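One contact in two related proteins. Structure 1 is putative alkaline phosphatase from Pseudomonas fluorescens, which binds phosphate with high affinity in the periplasm and probably hands it to an ABC transporter for import: PDB 4F1U (chain A, 0.98 Å), residues G120-W125 and G135-V140. Structure 2 is phosphate-binding protein from Homo sapiens: PDB 2V3Q (chain B, 1.89 Å), residues G118-W123 and G133-V138. Both blocks share one frame: the second was fitted to the first on N, CA, C and O of the twelve residues, RMSD 0.23 Å. Numbering follows each deposited sequence.

Structure 1 (4F1U); sequences GRINTW and GPIVVV.
A single beta bridge between Thr124 and Pro136 ties the loop that leaves helix 111-119 to the lead-in of strand 138-142, in a PstS-type phosphate-binding fold. Two backbone hydrogen bonds frame it: Ile137 N gives to Asn123 O at 2.9 Å, and Trp125 N to Gly135 O at 2.8 Å. The side chain of Ile137 packs between the loop backbone and the Trp125 indole. Its CG1 sits over one face of that indole, 3.6 Å from the centroid of the five-membered ring, a CH-pi contact; its CD1 lies against the Thr124 backbone and reaches Ile122 CG2 at 4.3 Å. Thr124 touches Gly135 O through CB, at 3.6 Å, while its OG1, placed between backbone N and carbonyl carbon (chi1 62°), makes a weak hydrogen bond to Asp126 OD1. Asn123 CB lies by Gly120 O, at 3.8 Å. Val138 points away from the loop, and its side chain touches Arg204.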
loop_
_atom_site.group_PDB
_atom_site.type_symbol
_atom_site.label_atom_id
_atom_site.label_comp_id
_atom_site.label_asym_id
_atom_site.label_seq_id
_atom_site.Cartn_x
_atom_site.Cartn_y
_atom_site.Cartn_z
ATOM N N GLY A 120 4.994 -20.362 -10.247
ATOM C CA GLY A 120 6.060 -21.240 -10.654
ATOM C C GLY A 120 5.732 -22.110 -11.864
ATOM O O GLY A 120 6.655 -22.800 -12.339
ATOM N N ARG A 121 4.534 -22.073 -12.362
ATOM C CA ARG A 121 4.184 -22.841 -13.558
ATOM C C ARG A 121 5.028 -22.432 -14.759
ATOM O O ARG A 121 5.417 -23.272 -15.565
ATOM C CB ARG A 121 2.677 -22.636 -13.848
ATOM C CG ARG A 121 2.204 -23.201 -15.176
ATOM C CD ARG A 121 0.707 -23.116 -15.291
ATOM N NE ARG A 121 0.151 -21.793 -15.107
ATOM C CZ ARG A 121 -0.010 -20.875 -16.057
ATOM N NH1 ARG A 121 0.441 -21.085 -17.298
ATOM N NH2 ARG A 121 -0.611 -19.720 -15.779
ATOM N N ILE A 122 5.239 -21.130 -14.915
ATOM C CA ILE A 122 6.088 -20.572 -15.971
ATOM C C ILE A 122 7.377 -20.174 -15.291
ATOM O O ILE A 122 7.386 -19.263 -14.454
ATOM C CB ILE A 122 5.440 -19.397 -16.698
ATOM C CG1 ILE A 122 4.127 -19.799 -17.388
ATOM C CG2 ILE A 122 6.430 -18.799 -17.680
ATOM C CD1 ILE A 122 3.345 -18.670 -17.978
ATOM N N ASN A 123 8.475 -20.862 -15.600
ATOM C CA ASN A 123 9.732 -20.661 -14.897
ATOM C C ASN A 123 10.903 -20.435 -15.826
ATOM O O ASN A 123 12.051 -20.433 -15.378
ATOM C CB ASN A 123 10.013 -21.805 -13.929
ATOM C CG ASN A 123 10.107 -23.154 -14.615
ATOM O OD1 ASN A 123 10.354 -23.204 -15.798
ATOM N ND2 ASN A 123 9.964 -24.249 -13.888
ATOM N N THR A 124 10.636 -20.128 -17.094
ATOM C CA THR A 124 11.651 -19.743 -18.077
ATOM C C THR A 124 11.120 -18.547 -18.851
ATOM O O THR A 124 9.919 -18.405 -19.091
ATOM C CB THR A 124 11.968 -20.903 -19.032
ATOM O OG1 THR A 124 10.762 -21.226 -19.751
ATOM C CG2 THR A 124 12.537 -22.088 -18.310
ATOM N N TRP A 125 12.084 -17.722 -19.271
ATOM C CA TRP A 125 11.759 -16.495 -19.966
ATOM C C TRP A 125 11.156 -16.751 -21.354
ATOM O O TRP A 125 10.391 -15.940 -21.865
ATOM C CB TRP A 125 12.979 -15.537 -20.082
ATOM C CG TRP A 125 13.272 -14.946 -18.743
ATOM C CD1 TRP A 125 14.113 -15.370 -17.793
ATOM C CD2 TRP A 125 12.633 -13.757 -18.213
ATOM N NE1 TRP A 125 14.065 -14.564 -16.687
ATOM C CE2 TRP A 125 13.137 -13.553 -16.944
ATOM C CE3 TRP A 125 11.677 -12.883 -18.741
ATOM C CZ2 TRP A 125 12.705 -12.481 -16.158
ATOM C CZ3 TRP A 125 11.258 -11.847 -17.968
ATOM C CH2 TRP A 125 11.757 -11.647 -16.678
ATOM N N GLY A 135 16.133 -18.607 -20.715
ATOM C CA GLY A 135 16.770 -18.880 -19.450
ATOM C C GLY A 135 15.808 -18.845 -18.285
ATOM O O GLY A 135 14.598 -18.580 -18.435
ATOM N N PRO A 136 16.309 -19.138 -17.099
ATOM C CA PRO A 136 15.417 -19.306 -15.947
ATOM C C PRO A 136 14.870 -17.968 -15.435
ATOM O O PRO A 136 15.533 -16.915 -15.487
ATOM C CB PRO A 136 16.349 -19.915 -14.886
ATOM C CG PRO A 136 17.715 -19.615 -15.353
ATOM C CD PRO A 136 17.698 -19.563 -16.825
ATOM N N ILE A 137 13.659 -18.035 -14.910
ATOM C CA ILE A 137 13.048 -16.937 -14.130
ATOM C C ILE A 137 13.280 -17.242 -12.646
ATOM O O ILE A 137 13.011 -18.363 -12.205
ATOM C CB ILE A 137 11.546 -16.831 -14.393
ATOM C CG1 ILE A 137 11.233 -16.572 -15.859
ATOM C CG2 ILE A 137 10.941 -15.749 -13.491
ATOM C CD1 ILE A 137 9.745 -16.589 -16.186
ATOM N N VAL A 138 13.745 -16.272 -11.900
ATOM C CA VAL A 138 13.833 -16.321 -10.455
ATOM C C VAL A 138 12.914 -15.234 -9.891
ATOM O O VAL A 138 13.055 -14.058 -10.211
ATOM C CB VAL A 138 15.289 -16.132 -9.989
ATOM C CG1 VAL A 138 15.407 -15.869 -8.511
ATOM C CG2 VAL A 138 16.122 -17.371 -10.366
ATOM N N VAL A 139 11.972 -15.677 -9.068
ATOM C CA VAL A 139 11.015 -14.747 -8.426
ATOM C C VAL A 139 11.627 -14.226 -7.133
ATOM O O VAL A 139 12.102 -15.004 -6.303
ATOM C CB VAL A 139 9.712 -15.477 -8.151
ATOM C CG1 VAL A 139 8.778 -14.664 -7.279
ATOM C CG2 VAL A 139 9.028 -15.844 -9.464
ATOM N N VAL A 140 11.601 -12.892 -6.974
ATOM C CA VAL A 140 11.987 -12.238 -5.743
ATOM C C VAL A 140 10.720 -11.792 -5.037
ATOM O O VAL A 140 9.796 -11.259 -5.698
ATOM C CB VAL A 140 12.948 -11.049 -5.985
ATOM C CG1 VAL A 140 13.423 -10.451 -4.663
ATOM C CG2 VAL A 140 14.117 -11.483 -6.823
#

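Structure 2 (2V3Q); sequences GRIADW and GPIQVV. With EDO (1,2-ethanediol), chain C.
The single beta bridge here pairs Asp122 with Pro134, and two backbone hydrogen bonds frame it: Ile135 N gives to Ala121 O at 2.9 Å, and Trp123 N to Gly133 O at 2.7 Å. The side chain of Ile135 packs between the loop backbone and the Trp123 indole. Its CG1 sits over one face of that indole, 3.6 Å from the centroid of the five-membered ring, a CH-pi contact; its CD1 lies against the Asp122 backbone and reaches Ile120 CG2 at 3.9 Å. Asp122 touches Gly133 O through CB, at 3.9 Å. With CG anti to the backbone N (chi1 -166°), its carboxylate swings across to Gly133, whose N-H meets OD2 on the syn side at 2.8 Å, 27° out of the carboxylate plane; Ser124 OG also bonds to OD2. Asp122 N gives a hydrogen bond to O1 of 1,2-ethanediol (3.0 Å). Ala121 CB lies by Gly118 O, at 4.4 Å. Gln136 points away from the loop, NE2 hydrogen-bonded to Gly184 O and OE1 to Arg207 NE.

Comparison
At the first exchange, Asn123(A) against Ala121(B), the CB atoms stand 1.1 Å apart after superposition, and CG, OD1 and ND2 of Asn123(A) have no counterpart in Ala121(B). Both residues are exposed, and both CB atoms touch the carbonyl oxygen of the glycine after the helix, Gly120(A) or Gly118(B). Structure 2 has no amide at this surface position.

Thr124(A) against Asp122(B) alters the contact itself. The CB atoms coincide within the error, but OG1 and CG2 of Thr124(A) lack counterparts in the aspartate, as do CG, OD1 and OD2 of Asp122(B) in the threonine. The carboxylate adds a bond across the segments, Gly133(B) N to Asp122(B) OD2 at 2.8 Å; in structure 1 Gly135(A) N and Thr124(A) OG1 lie 6.1 Å apart, too far. This extra tie may stiffen the loop that joins the segments.

The CA atoms that can be compared coincide within the error. The bonds from Ile137(A) N to Asn123(A) O and from Trp125(A) N to Gly135(A) O recur as Ile135(B) N to Ala121(B) O and Trp123(B) N to Gly133(B) O. The side chains of Ile122(A) and Ile137(A) and their counterparts Ile120(B) and Ile135(B) keep their place within the error.

Away from the contact, Val138(A) stands against Gln136(B): CG1 of Val138(A) and CG of Gln136(B) fall 0.6 Å apart after superposition, while CD, OE1 and NE2 of Gln136(B) have no counterpart.

Structure 2 (2V3Q)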
loop_
_atom_site.group_PDB
_atom_site.type_symbol
_atom_site.label_atom_id
_atom_site.label_comp_id
_atom_site.label_asym_id
_atom_site.label_seq_id
_atom_site.Cartn_x
_atom_site.Cartn_y
_atom_site.Cartn_z
ATOM N N GLY B 118 4.929 -20.292 -10.441
ATOM C CA GLY B 118 6.022 -21.219 -10.776
ATOM C C GLY B 118 5.693 -22.076 -11.982
ATOM O O GLY B 118 6.535 -22.890 -12.445
ATOM N N ARG B 119 4.459 -21.995 -12.473
ATOM C CA ARG B 119 4.117 -22.742 -13.703
ATOM C C ARG B 119 5.031 -22.326 -14.887
ATOM O O ARG B 119 5.427 -23.184 -15.714
ATOM C CB ARG B 119 2.633 -22.569 -14.088
ATOM C CG ARG B 119 2.311 -23.158 -15.456
ATOM C CD ARG B 119 0.786 -22.978 -15.775
ATOM N NE ARG B 119 0.425 -21.518 -15.663
ATOM C CZ ARG B 119 0.512 -20.647 -16.684
ATOM N NH1 ARG B 119 0.981 -21.034 -17.889
ATOM N NH2 ARG B 119 0.152 -19.385 -16.497
ATOM N N ILE B 120 5.353 -21.039 -15.002
ATOM C CA ILE B 120 6.212 -20.564 -16.087
ATOM C C ILE B 120 7.591 -20.333 -15.385
ATOM O O ILE B 120 7.763 -19.394 -14.621
ATOM C CB ILE B 120 5.710 -19.264 -16.717
ATOM C CG1 ILE B 120 4.393 -19.531 -17.452
ATOM C CG2 ILE B 120 6.799 -18.644 -17.788
ATOM C CD1 ILE B 120 3.697 -18.278 -17.996
ATOM N N ALA B 121 8.545 -21.210 -15.664
ATOM C CA ALA B 121 9.887 -21.161 -14.971
ATOM C C ALA B 121 10.951 -20.545 -15.863
ATOM O O ALA B 121 12.083 -20.329 -15.407
ATOM C CB ALA B 121 10.287 -22.537 -14.633
ATOM N N ASP B 122 10.635 -20.383 -17.161
ATOM C CA ASP B 122 11.650 -19.903 -18.146
ATOM C C ASP B 122 11.121 -18.690 -18.911
ATOM O O ASP B 122 9.954 -18.673 -19.297
ATOM C CB ASP B 122 11.976 -21.060 -19.127
ATOM C CG ASP B 122 13.266 -20.767 -19.974
ATOM O OD1 ASP B 122 14.341 -21.154 -19.527
ATOM O OD2 ASP B 122 13.188 -20.019 -20.935
ATOM N N TRP B 123 11.983 -17.704 -19.156
ATOM C CA TRP B 123 11.568 -16.493 -19.911
ATOM C C TRP B 123 10.994 -16.831 -21.285
ATOM O O TRP B 123 10.241 -16.035 -21.855
ATOM C CB TRP B 123 12.769 -15.543 -20.034
ATOM C CG TRP B 123 13.068 -14.778 -18.791
ATOM C CD1 TRP B 123 13.885 -15.119 -17.761
ATOM C CD2 TRP B 123 12.382 -13.576 -18.397
ATOM N NE1 TRP B 123 13.791 -14.138 -16.737
ATOM C CE2 TRP B 123 12.857 -13.204 -17.117
ATOM C CE3 TRP B 123 11.421 -12.766 -19.042
ATOM C CZ2 TRP B 123 12.392 -12.032 -16.438
ATOM C CZ3 TRP B 123 10.942 -11.625 -18.362
ATOM C CH2 TRP B 123 11.453 -11.275 -17.094
ATOM N N GLY B 133 15.674 -18.645 -20.704
ATOM C CA GLY B 133 16.453 -18.871 -19.477
ATOM C C GLY B 133 15.640 -18.701 -18.203
ATOM O O GLY B 133 14.455 -18.224 -18.262
ATOM N N PRO B 134 16.187 -19.200 -17.085
ATOM C CA PRO B 134 15.410 -19.353 -15.804
ATOM C C PRO B 134 14.921 -17.999 -15.283
ATOM O O PRO B 134 15.592 -16.948 -15.432
ATOM C CB PRO B 134 16.417 -19.957 -14.814
ATOM C CG PRO B 134 17.696 -19.825 -15.427
ATOM C CD PRO B 134 17.518 -19.805 -16.973
ATOM N N ILE B 135 13.717 -18.039 -14.771
ATOM C CA ILE B 135 13.162 -16.850 -14.131
ATOM C C ILE B 135 13.319 -17.124 -12.669
ATOM O O ILE B 135 13.072 -18.235 -12.237
ATOM C CB ILE B 135 11.643 -16.783 -14.345
ATOM C CG1 ILE B 135 11.363 -16.574 -15.864
ATOM C CG2 ILE B 135 11.081 -15.557 -13.428
ATOM C CD1 ILE B 135 9.858 -16.682 -16.267
ATOM N N GLN B 136 13.652 -16.119 -11.888
ATOM C CA GLN B 136 13.819 -16.320 -10.421
ATOM C C GLN B 136 13.002 -15.212 -9.729
ATOM O O GLN B 136 13.208 -14.013 -9.946
ATOM C CB GLN B 136 15.286 -16.169 -10.006
ATOM C CG GLN B 136 15.570 -16.424 -8.514
ATOM C CD GLN B 136 17.098 -16.443 -8.175
ATOM O OE1 GLN B 136 17.859 -15.529 -8.522
ATOM N NE2 GLN B 136 17.517 -17.469 -7.467
ATOM N N VAL B 137 12.030 -15.620 -8.952
ATOM C CA VAL B 137 11.098 -14.658 -8.364
ATOM C C VAL B 137 11.730 -14.092 -7.070
ATOM O O VAL B 137 12.142 -14.873 -6.182
ATOM C CB VAL B 137 9.778 -15.381 -7.990
ATOM C CG1 VAL B 137 8.870 -14.438 -7.073
ATOM C CG2 VAL B 137 8.991 -15.617 -9.341
ATOM N N VAL B 138 11.727 -12.767 -6.915
ATOM C CA VAL B 138 12.048 -12.165 -5.652
ATOM C C VAL B 138 10.735 -11.739 -4.941
ATOM O O VAL B 138 9.841 -11.148 -5.571
ATOM C CB VAL B 138 12.922 -10.872 -5.886
ATOM C CG1 VAL B 138 13.265 -10.197 -4.522
ATOM C CG2 VAL B 138 14.241 -11.299 -6.551
HETATM C C1 EDO C . 9.031 -23.170 -18.541
HETATM O O1 EDO C . 8.548 -21.868 -18.683
HETATM C C2 EDO C . 8.067 -23.908 -17.671
HETATM O O2 EDO C . 8.783 -24.075 -16.459
HETATM O O HOH W 1 13.168 -21.503 -12.913
#